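Long-range contacts in ComZ (Thermus thermophilus, PDB 6QVI), which is a competence-associated pilin that probably acts as a DNA receptor at the tip of a pilus during natural transformation: residues A[31-36]-A[516-521]; A[74-79]-A[95-100]; A[108-113]-A[125-130]. All blocks are in the same frame, centred on the assembly; numbering follows the deposited sequence.

All three contacts belong to the pseudopilin-like domain, in which helix 12-40 packs on one face of an antiparallel sheet. Interaction 2 pairs strands 74-76 and 78-84 with strand 90-100, interaction 3 pairs 107-115 with 120-130, and interaction 1 brings the helix against 517-529, the strand beside 120-130. Centres of interactions 2 and 3 lie about 10 Å apart, those of 1 and 3 about 9 Å, and those of 1 and 2 about 16 Å. Interactions 2 and 3 follow one another along the chain, whereas interaction 1 spans 479 residues, so the C-terminal strand returns to complete a sheet begun near the N terminus, with the beta-solenoid residues inserted between.

Interaction 1 of 3, residues A[31-36]-A[516-521]; sequences ALFQQY and PVFQVL
Phe518 is the hub of this contact between helix 12-40 and the last strand of the chain, its ring packing against Phe33 while its CB rests on Tyr36. Phe33 presents a ring edge: CD2 of Phe33 lies 3.7 Å from CD2 of Phe518, over one face and toward the rim, in an edge-to-face pair with planes at 81° and centroids 5.2 Å apart. The CB of Phe33 adds a CH-pi contact to the same ring, 4.2 Å from the Phe518 centroid. Tyr36 receives Phe518 in another way. The CB of Phe518 stands almost on the normal of the Tyr36 ring, 4.1 Å from its centroid, while the two rings themselves meet obliquely. At the far end of Tyr36, OH lies 3.3 Å from CB of Pro516, which approaches the edge of the ring near its plane. Leu32 makes a looser apolar contact, its CG 4.5 Å from CE1 of Phe518.

All three aromatic side chains hold CG anti to the backbone N (chi1 154° for Tyr36), which places each ring beside its own carbonyl carbon. Phe33 and Tyr36, three residues apart on the helix, both reach Phe518: the first with a ring edge over its face, the second by offering its own face to Phe518 CB. Behind Phe518, Phe127 and Ile129 of strand 120-130 continue the packing, and backbone hydrogen bonds of Val517 with Ser130 and of Gln519 with Arg128 hold the strand in the sheet. On the helix, Gln35 bonds to Asp60 O and Arg39.

No hydrogen bond crosses between 31-36 and 516-521. An aromatic cluster therefore carries the union of the helix with the C-terminal strand, through dispersion and the attraction of C-H groups to ring faces, while the polar backbone of the strand is paired within the sheet.

Interaction 2 of 3, residues A[74-79]-A[95-100]; sequences RLVLAQ and TATLYK
Where strand 74-76 runs into 78-84, a classic beta bulge lets two residues, Leu77 and Ala78, face the single residue Ala96 on strand 90-100. Ala96 O accepts from both, Leu77 N at 3.0 Å, above the carbonyl plane, and Ala78 N at 3.1 Å, in that plane on a lone pair. Ala96 N returns a bond to Ala78 O. Before the bulge the hydrogen-bonded pair Leu75 and Leu98 is closed in both directions, Leu98 N to Leu75 O being the straighter bond at 168°.

On the face of Leu75, Ala78, Ala96 and Leu98, the last three are buried under Tyr28 and Leu32 of helix 12-40. CB of Ala78 lies 4.3 Å from CB of Ala96, and the Leu77 and Leu98 side chains cross obliquely, CD1 of Leu77 4.1 Å from CB of Leu98.

The other face buries Thr97 but leaves Val76 and Tyr99 only partly covered and Arg74 exposed. Arg74 and Tyr99 lie side by side and point the same way, with Arg74 CB 3.8 Å from Tyr99 CD2. The guanidinium passes beside Thr97, NH1 of Arg74 3.8 Å from Thr97 CG2, and has CG2 of Val76 over one face.

Doubling the donors at Ala96 O keeps both bulge amides bonded across the shift in register, so the sheet turns its corner with its pairing kept, apolar toward the helix, mixed on the other face, where Arg74 reaches solvent.

Interaction 3 of 3, residues A[108-113]-A[125-130]; sequences FTLVSE and ATFRIS
Phe127 leaves strand 120-130 on the face it shares with Phe108, Leu110 and Ala125. Its CG is anti to the carbonyl carbon, beside the backbone N (chi1 -47°), and this sends the ring along strand 107-115. CB of Phe127 stands 4.0 Å from Phe108 O. One bond into the ring, CD1 of Phe127 passes the same oxygen at 3.7 Å, with Phe108 O at the ring edge near its plane. Farther along that edge, CE1 of Phe127 meets CB of Leu110 at 3.8 Å, again in the ring plane. On the same apolar face, CD1 of Phe108 touches CD1 of Ile129 at 4.2 Å.

The backbone beneath is regular. Phe108 and Phe127 form a hydrogen-bonded pair, Phe127 N reaching Phe108 O at 2.7 Å nearly along the C=O axis, and Leu110 and Ala125 form a second one, with Leu110 N to Ala125 O at 2.8 Å. Between them, Thr109 and Thr126 occupy a non-hydrogen-bonded pair on the opposite face. Both threonines place OG1 beside the backbone N, and their hydroxyls share a weak hydrogen bond, OG1 of Thr109 to OG1 of Thr126, at 3.3 Å.

The hairpin lies inside the sheet: Thr109 and Val111 bond to strand 90-100 on one flank, Thr126 to strand 517-529 on the other, while Leu25, Tyr28, Lys29 and Tyr36 of helix 12-40 pack over its apolar face.

Interaction 1 of 3, residues A[31-36]-A[516-521]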
loop_
_atom_site.group_PDB
_atom_site.type_symbol
_atom_site.label_atom_id
_atom_site.label_comp_id
_atom_site.label_asym_id
_atom_site.label_seq_id
_atom_site.Cartn_x
_atom_site.Cartn_y
_atom_site.Cartn_z
ATOM N N ALA A 31 -19.625 -11.231 -14.305
ATOM C CA ALA A 31 -18.826 -11.941 -13.313
ATOM C C ALA A 31 -17.352 -11.604 -13.479
ATOM O O ALA A 31 -16.623 -11.481 -12.488
ATOM C CB ALA A 31 -19.048 -13.455 -13.409
ATOM N N LEU A 32 -16.902 -11.442 -14.726
ATOM C CA LEU A 32 -15.505 -11.117 -14.966
ATOM C C LEU A 32 -15.182 -9.729 -14.411
ATOM O O LEU A 32 -14.229 -9.561 -13.639
ATOM C CB LEU A 32 -15.218 -11.202 -16.459
ATOM C CG LEU A 32 -13.748 -11.319 -16.871
ATOM C CD1 LEU A 32 -13.106 -12.506 -16.153
ATOM C CD2 LEU A 32 -13.589 -11.456 -18.394
ATOM N N PHE A 33 -16.034 -8.746 -14.712
ATOM C CA PHE A 33 -15.884 -7.430 -14.115
ATOM C C PHE A 33 -15.943 -7.509 -12.597
ATOM O O PHE A 33 -15.280 -6.720 -11.912
ATOM C CB PHE A 33 -16.976 -6.473 -14.629
ATOM C CG PHE A 33 -16.924 -5.085 -14.010
ATOM C CD1 PHE A 33 -17.757 -4.748 -12.955
ATOM C CD2 PHE A 33 -16.042 -4.130 -14.468
ATOM C CE1 PHE A 33 -17.722 -3.475 -12.373
ATOM C CE2 PHE A 33 -15.976 -2.854 -13.857
ATOM C CZ PHE A 33 -16.815 -2.535 -12.826
ATOM N N GLN A 34 -16.739 -8.427 -12.049
ATOM C CA GLN A 34 -16.818 -8.488 -10.599
ATOM C C GLN A 34 -15.557 -9.113 -10.017
ATOM O O GLN A 34 -15.108 -8.731 -8.932
ATOM C CB GLN A 34 -18.048 -9.258 -10.134
ATOM C CG GLN A 34 -18.274 -8.998 -8.666
ATOM C CD GLN A 34 -19.073 -10.067 -7.972
ATOM O OE1 GLN A 34 -18.535 -11.122 -7.620
ATOM N NE2 GLN A 34 -20.336 -9.787 -7.710
ATOM N N GLN A 35 -14.944 -10.036 -10.752
ATOM C CA GLN A 35 -13.630 -10.519 -10.372
ATOM C C GLN A 35 -12.598 -9.406 -10.473
ATOM O O GLN A 35 -11.599 -9.427 -9.748
ATOM C CB GLN A 35 -13.249 -11.707 -11.252
ATOM C CG GLN A 35 -13.933 -13.005 -10.830
ATOM C CD GLN A 35 -13.168 -13.696 -9.720
ATOM O OE1 GLN A 35 -11.966 -13.906 -9.832
ATOM N NE2 GLN A 35 -13.849 -14.013 -8.628
ATOM N N TYR A 36 -12.836 -8.416 -11.350
ATOM C CA TYR A 36 -11.930 -7.282 -11.468
ATOM C C TYR A 36 -12.092 -6.295 -10.313
ATOM O O TYR A 36 -11.109 -5.712 -9.862
ATOM C CB TYR A 36 -12.149 -6.565 -12.801
ATOM C CG TYR A 36 -11.749 -5.096 -12.752
ATOM C CD1 TYR A 36 -12.693 -4.098 -12.548
ATOM C CD2 TYR A 36 -10.410 -4.717 -12.891
ATOM C CE1 TYR A 36 -12.329 -2.780 -12.495
ATOM C CE2 TYR A 36 -10.026 -3.380 -12.846
ATOM C CZ TYR A 36 -10.995 -2.415 -12.646
ATOM O OH TYR A 36 -10.642 -1.077 -12.596
ATOM N N PRO A 516 -5.699 0.967 -13.102
ATOM C CA PRO A 516 -6.874 0.085 -13.214
ATOM C C PRO A 516 -7.574 0.201 -14.569
ATOM O O PRO A 516 -7.965 1.292 -14.994
ATOM C CB PRO A 516 -7.771 0.555 -12.064
ATOM C CG PRO A 516 -7.401 2.050 -11.872
ATOM C CD PRO A 516 -5.940 2.148 -12.242
ATOM N N VAL A 517 -7.739 -0.934 -15.256
ATOM C CA VAL A 517 -8.368 -0.950 -16.573
ATOM C C VAL A 517 -9.250 -2.192 -16.698
ATOM O O VAL A 517 -8.860 -3.297 -16.293
ATOM C CB VAL A 517 -7.311 -0.883 -17.701
ATOM C CG1 VAL A 517 -7.868 -1.421 -19.005
ATOM C CG2 VAL A 517 -6.865 0.545 -17.897
ATOM N N PHE A 518 -10.471 -1.985 -17.196
ATOM C CA PHE A 518 -11.372 -3.050 -17.647
ATOM C C PHE A 518 -11.958 -2.544 -18.967
ATOM O O PHE A 518 -12.990 -1.862 -18.976
ATOM C CB PHE A 518 -12.447 -3.384 -16.599
ATOM C CG PHE A 518 -13.321 -4.487 -17.026
ATOM C CD1 PHE A 518 -12.993 -5.814 -16.759
ATOM C CD2 PHE A 518 -14.451 -4.205 -17.797
ATOM C CE1 PHE A 518 -13.824 -6.857 -17.211
ATOM C CE2 PHE A 518 -15.275 -5.227 -18.272
ATOM C CZ PHE A 518 -14.958 -6.555 -17.992
ATOM N N GLN A 519 -11.315 -2.875 -20.078
ATOM C CA GLN A 519 -11.710 -2.278 -21.340
ATOM C C GLN A 519 -12.003 -3.341 -22.403
ATOM O O GLN A 519 -11.246 -4.302 -22.557
ATOM C CB GLN A 519 -10.650 -1.276 -21.811
ATOM C CG GLN A 519 -10.712 -1.051 -23.295
ATOM C CD GLN A 519 -10.315 0.349 -23.670
ATOM O OE1 GLN A 519 -11.099 1.290 -23.456
ATOM N NE2 GLN A 519 -9.168 0.498 -24.310
ATOM N N VAL A 520 -13.072 -3.123 -23.179
ATOM C CA VAL A 520 -13.465 -4.053 -24.239
ATOM C C VAL A 520 -12.695 -3.707 -25.501
ATOM O O VAL A 520 -12.854 -2.607 -26.041
ATOM C CB VAL A 520 -14.976 -3.991 -24.539
ATOM C CG1 VAL A 520 -15.258 -4.798 -25.796
ATOM C CG2 VAL A 520 -15.797 -4.547 -23.402
ATOM N N LEU A 521 -11.913 -4.662 -26.009
ATOM C CA LEU A 521 -11.137 -4.427 -27.221
ATOM C C LEU A 521 -11.876 -4.866 -28.473
ATOM O O LEU A 521 -11.618 -4.335 -29.556
ATOM C CB LEU A 521 -9.786 -5.151 -27.175
ATOM C CG LEU A 521 -8.764 -4.785 -26.079
ATOM C CD1 LEU A 521 -7.454 -5.484 -26.330
ATOM C CD2 LEU A 521 -8.556 -3.286 -25.944
#

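Interaction 2 of 3, residues A[74-79]-A[95-100]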
loop_
_atom_site.group_PDB
_atom_site.type_symbol
_atom_site.label_atom_id
_atom_site.label_comp_id
_atom_site.label_asym_id
_atom_site.label_seq_id
_atom_site.Cartn_x
_atom_site.Cartn_y
_atom_site.Cartn_z
ATOM N N ARG A 74 -6.883 -21.846 -20.696
ATOM C CA ARG A 74 -8.295 -21.923 -20.845
ATOM C C ARG A 74 -8.934 -22.276 -19.521
ATOM O O ARG A 74 -8.374 -22.983 -18.732
ATOM C CB ARG A 74 -8.561 -22.953 -21.931
ATOM C CG ARG A 74 -9.817 -23.778 -21.827
ATOM C CD ARG A 74 -9.739 -25.000 -22.718
ATOM N NE ARG A 74 -10.509 -26.103 -22.175
ATOM C CZ ARG A 74 -11.800 -26.291 -22.387
ATOM N NH1 ARG A 74 -12.481 -25.463 -23.140
ATOM N NH2 ARG A 74 -12.417 -27.316 -21.851
ATOM N N LEU A 75 -10.112 -21.746 -19.279
ATOM C CA LEU A 75 -10.815 -22.008 -18.058
ATOM C C LEU A 75 -12.289 -22.031 -18.314
ATOM O O LEU A 75 -12.844 -21.069 -18.725
ATOM C CB LEU A 75 -10.501 -20.921 -17.066
ATOM C CG LEU A 75 -11.467 -20.836 -15.914
ATOM C CD1 LEU A 75 -11.188 -21.996 -15.005
ATOM C CD2 LEU A 75 -11.265 -19.554 -15.168
ATOM N N VAL A 76 -12.940 -23.123 -17.991
ATOM C CA VAL A 76 -14.356 -23.238 -18.280
ATOM C C VAL A 76 -15.167 -22.651 -17.149
ATOM O O VAL A 76 -15.123 -23.147 -16.023
ATOM C CB VAL A 76 -14.753 -24.698 -18.546
ATOM C CG1 VAL A 76 -16.248 -24.779 -18.712
ATOM C CG2 VAL A 76 -14.045 -25.170 -19.817
ATOM N N LEU A 77 -15.961 -21.627 -17.463
ATOM C CA LEU A 77 -16.846 -21.023 -16.469
ATOM C C LEU A 77 -18.244 -21.627 -16.436
ATOM O O LEU A 77 -18.926 -21.469 -15.421
ATOM C CB LEU A 77 -17.016 -19.534 -16.711
ATOM C CG LEU A 77 -15.772 -18.722 -16.939
ATOM C CD1 LEU A 77 -16.221 -17.330 -17.366
ATOM C CD2 LEU A 77 -14.939 -18.727 -15.679
ATOM N N ALA A 78 -18.711 -22.267 -17.521
ATOM C CA ALA A 78 -20.055 -22.865 -17.503
ATOM C C ALA A 78 -20.225 -23.832 -18.663
ATOM O O ALA A 78 -19.966 -23.483 -19.819
ATOM C CB ALA A 78 -21.164 -21.804 -17.574
ATOM N N GLN A 79 -20.599 -25.056 -18.346
ATOM C CA GLN A 79 -20.780 -26.075 -19.344
ATOM C C GLN A 79 -22.217 -26.475 -19.344
ATOM O O GLN A 79 -22.736 -26.849 -18.334
ATOM C CB GLN A 79 -19.919 -27.260 -19.024
ATOM C CG GLN A 79 -19.892 -28.282 -20.113
ATOM C CD GLN A 79 -18.506 -28.772 -20.390
ATOM O OE1 GLN A 79 -18.258 -29.961 -20.432
ATOM N NE2 GLN A 79 -17.597 -27.858 -20.593
ATOM N N THR A 95 -22.274 -22.557 -23.399
ATOM C CA THR A 95 -21.069 -22.885 -22.735
ATOM C C THR A 95 -20.099 -21.748 -22.705
ATOM O O THR A 95 -19.626 -21.352 -23.724
ATOM C CB THR A 95 -20.419 -24.080 -23.338
ATOM O OG1 THR A 95 -21.147 -25.220 -22.924
ATOM C CG2 THR A 95 -19.056 -24.188 -22.824
ATOM N N ALA A 96 -19.760 -21.256 -21.524
ATOM C CA ALA A 96 -18.894 -20.085 -21.440
ATOM C C ALA A 96 -17.505 -20.555 -21.059
ATOM O O ALA A 96 -17.344 -21.296 -20.078
ATOM C CB ALA A 96 -19.415 -19.065 -20.430
ATOM N N THR A 97 -16.516 -20.125 -21.833
ATOM C CA THR A 97 -15.119 -20.462 -21.617
ATOM C C THR A 97 -14.322 -19.176 -21.609
ATOM O O THR A 97 -14.592 -18.266 -22.401
ATOM C CB THR A 97 -14.552 -21.384 -22.710
ATOM O OG1 THR A 97 -15.370 -22.551 -22.835
ATOM C CG2 THR A 97 -13.171 -21.825 -22.343
ATOM N N LEU A 98 -13.351 -19.106 -20.696
ATOM C CA LEU A 98 -12.488 -17.945 -20.527
ATOM C C LEU A 98 -11.085 -18.328 -20.956
ATOM O O LEU A 98 -10.546 -19.327 -20.472
ATOM C CB LEU A 98 -12.483 -17.467 -19.073
ATOM C CG LEU A 98 -11.488 -16.318 -18.850
ATOM C CD1 LEU A 98 -11.876 -15.160 -19.735
ATOM C CD2 LEU A 98 -11.399 -15.893 -17.386
ATOM N N TYR A 99 -10.524 -17.568 -21.890
ATOM C CA TYR A 99 -9.192 -17.826 -22.428
ATOM C C TYR A 99 -8.259 -16.652 -22.157
ATOM O O TYR A 99 -8.626 -15.492 -22.390
ATOM C CB TYR A 99 -9.264 -18.063 -23.940
ATOM C CG TYR A 99 -10.219 -19.140 -24.347
ATOM C CD1 TYR A 99 -11.560 -18.851 -24.575
ATOM C CD2 TYR A 99 -9.782 -20.438 -24.542
ATOM C CE1 TYR A 99 -12.442 -19.830 -24.970
ATOM C CE2 TYR A 99 -10.645 -21.420 -24.947
ATOM C CZ TYR A 99 -11.979 -21.125 -25.168
ATOM O OH TYR A 99 -12.837 -22.165 -25.546
ATOM N N LYS A 100 -7.045 -16.947 -21.713
ATOM C CA LYS A 100 -6.044 -15.902 -21.553
ATOM C C LYS A 100 -5.071 -15.939 -22.721
ATOM O O LYS A 100 -4.801 -16.994 -23.298
ATOM C CB LYS A 100 -5.291 -16.013 -20.227
ATOM C CG LYS A 100 -4.073 -16.879 -20.263
ATOM C CD LYS A 100 -3.448 -16.950 -18.890
ATOM C CE LYS A 100 -1.997 -16.616 -18.952
ATOM N NZ LYS A 100 -1.369 -17.182 -17.741
#

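Interaction 3 of 3, residues A[108-113]-A[125-130]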
loop_
_atom_site.group_PDB
_atom_site.type_symbol
_atom_site.label_atom_id
_atom_site.label_comp_id
_atom_site.label_asym_id
_atom_site.label_seq_id
_atom_site.Cartn_x
_atom_site.Cartn_y
_atom_site.Cartn_z
ATOM N N PHE A 108 -7.768 -10.932 -22.149
ATOM C CA PHE A 108 -8.623 -12.086 -21.933
ATOM C C PHE A 108 -9.752 -12.116 -22.953
ATOM O O PHE A 108 -10.322 -11.074 -23.303
ATOM C CB PHE A 108 -9.203 -12.066 -20.518
ATOM C CG PHE A 108 -8.169 -12.068 -19.439
ATOM C CD1 PHE A 108 -7.569 -10.879 -19.038
ATOM C CD2 PHE A 108 -7.804 -13.246 -18.806
ATOM C CE1 PHE A 108 -6.615 -10.861 -18.064
ATOM C CE2 PHE A 108 -6.835 -13.227 -17.805
ATOM C CZ PHE A 108 -6.250 -12.031 -17.438
ATOM N N THR A 109 -10.081 -13.323 -23.408
ATOM C CA THR A 109 -11.197 -13.559 -24.337
ATOM C C THR A 109 -12.248 -14.392 -23.623
ATOM O O THR A 109 -11.952 -15.483 -23.110
ATOM C CB THR A 109 -10.735 -14.253 -25.641
ATOM O OG1 THR A 109 -9.734 -13.445 -26.325
ATOM C CG2 THR A 109 -11.931 -14.547 -26.612
ATOM N N LEU A 110 -13.462 -13.853 -23.553
ATOM C CA LEU A 110 -14.627 -14.565 -23.019
ATOM C C LEU A 110 -15.458 -15.102 -24.196
ATOM O O LEU A 110 -15.793 -14.341 -25.112
ATOM C CB LEU A 110 -15.473 -13.634 -22.159
ATOM C CG LEU A 110 -16.639 -14.226 -21.379
ATOM C CD1 LEU A 110 -16.317 -15.499 -20.538
ATOM C CD2 LEU A 110 -17.337 -13.157 -20.577
ATOM N N VAL A 111 -15.721 -16.411 -24.215
ATOM C CA VAL A 111 -16.441 -17.053 -25.325
ATOM C C VAL A 111 -17.635 -17.836 -24.789
ATOM O O VAL A 111 -17.485 -18.677 -23.893
ATOM C CB VAL A 111 -15.516 -17.979 -26.147
ATOM C CG1 VAL A 111 -16.297 -18.969 -26.937
ATOM C CG2 VAL A 111 -14.710 -17.196 -27.100
ATOM N N SER A 112 -18.783 -17.597 -25.380
ATOM C CA SER A 112 -19.991 -18.271 -25.017
ATOM C C SER A 112 -20.649 -18.900 -26.228
ATOM O O SER A 112 -21.216 -18.219 -27.014
ATOM C CB SER A 112 -20.912 -17.256 -24.379
ATOM O OG SER A 112 -22.247 -17.428 -24.744
ATOM N N GLU A 113 -20.563 -20.211 -26.362
ATOM C CA GLU A 113 -21.181 -20.949 -27.448
ATOM C C GLU A 113 -22.588 -21.283 -27.064
ATOM O O GLU A 113 -22.781 -22.009 -26.162
ATOM C CB GLU A 113 -20.473 -22.269 -27.635
ATOM C CG GLU A 113 -19.088 -22.182 -28.228
ATOM C CD GLU A 113 -18.357 -23.507 -28.230
ATOM O OE1 GLU A 113 -17.178 -23.553 -27.846
ATOM O OE2 GLU A 113 -18.953 -24.515 -28.622
ATOM N N ALA A 125 -15.989 -11.869 -26.623
ATOM C CA ALA A 125 -15.429 -10.544 -26.353
ATOM C C ALA A 125 -14.013 -10.637 -25.810
ATOM O O ALA A 125 -13.695 -11.501 -24.974
ATOM C CB ALA A 125 -16.291 -9.756 -25.366
ATOM N N THR A 126 -13.181 -9.710 -26.267
ATOM C CA THR A 126 -11.826 -9.590 -25.771
ATOM C C THR A 126 -11.717 -8.361 -24.878
ATOM O O THR A 126 -12.035 -7.240 -25.305
ATOM C CB THR A 126 -10.828 -9.435 -26.905
ATOM O OG1 THR A 126 -10.812 -10.631 -27.681
ATOM C CG2 THR A 126 -9.434 -9.183 -26.318
ATOM N N PHE A 127 -11.174 -8.566 -23.680
ATOM C CA PHE A 127 -10.957 -7.498 -22.724
ATOM C C PHE A 127 -9.478 -7.305 -22.459
ATOM O O PHE A 127 -8.681 -8.236 -22.557
ATOM C CB PHE A 127 -11.646 -7.772 -21.405
ATOM C CG PHE A 127 -13.020 -8.219 -21.537
ATOM C CD1 PHE A 127 -13.301 -9.544 -21.806
ATOM C CD2 PHE A 127 -14.057 -7.316 -21.387
ATOM C CE1 PHE A 127 -14.605 -9.971 -21.923
ATOM C CE2 PHE A 127 -15.361 -7.741 -21.522
ATOM C CZ PHE A 127 -15.631 -9.073 -21.780
ATOM N N ARG A 128 -9.162 -6.156 -21.910
ATOM C CA ARG A 128 -7.836 -5.877 -21.434
ATOM C C ARG A 128 -8.158 -5.531 -20.008
ATOM O O ARG A 128 -8.917 -4.649 -19.757
ATOM C CB ARG A 128 -7.235 -4.706 -22.147
ATOM C CG ARG A 128 -6.477 -3.790 -21.226
ATOM C CD ARG A 128 -5.100 -3.494 -21.755
ATOM N NE ARG A 128 -5.127 -3.106 -23.147
ATOM C CZ ARG A 128 -4.211 -3.486 -24.019
ATOM N NH1 ARG A 128 -3.210 -4.256 -23.618
ATOM N NH2 ARG A 128 -4.298 -3.098 -25.280
ATOM N N ILE A 129 -7.597 -6.262 -19.074
ATOM C CA ILE A 129 -7.887 -6.095 -17.659
ATOM C C ILE A 129 -6.587 -5.982 -16.890
ATOM O O ILE A 129 -5.739 -6.880 -16.957
ATOM C CB ILE A 129 -8.715 -7.249 -17.077
ATOM C CG1 ILE A 129 -9.948 -7.512 -17.950
ATOM C CG2 ILE A 129 -9.084 -6.962 -15.615
ATOM C CD1 ILE A 129 -10.754 -8.652 -17.404
ATOM N N SER A 130 -6.442 -4.892 -16.123
ATOM C CA SER A 130 -5.294 -4.731 -15.243
ATOM C C SER A 130 -5.770 -4.142 -13.924
ATOM O O SER A 130 -6.664 -3.288 -13.909
ATOM C CB SER A 130 -4.221 -3.878 -15.928
ATOM O OG SER A 130 -4.649 -2.540 -16.101
#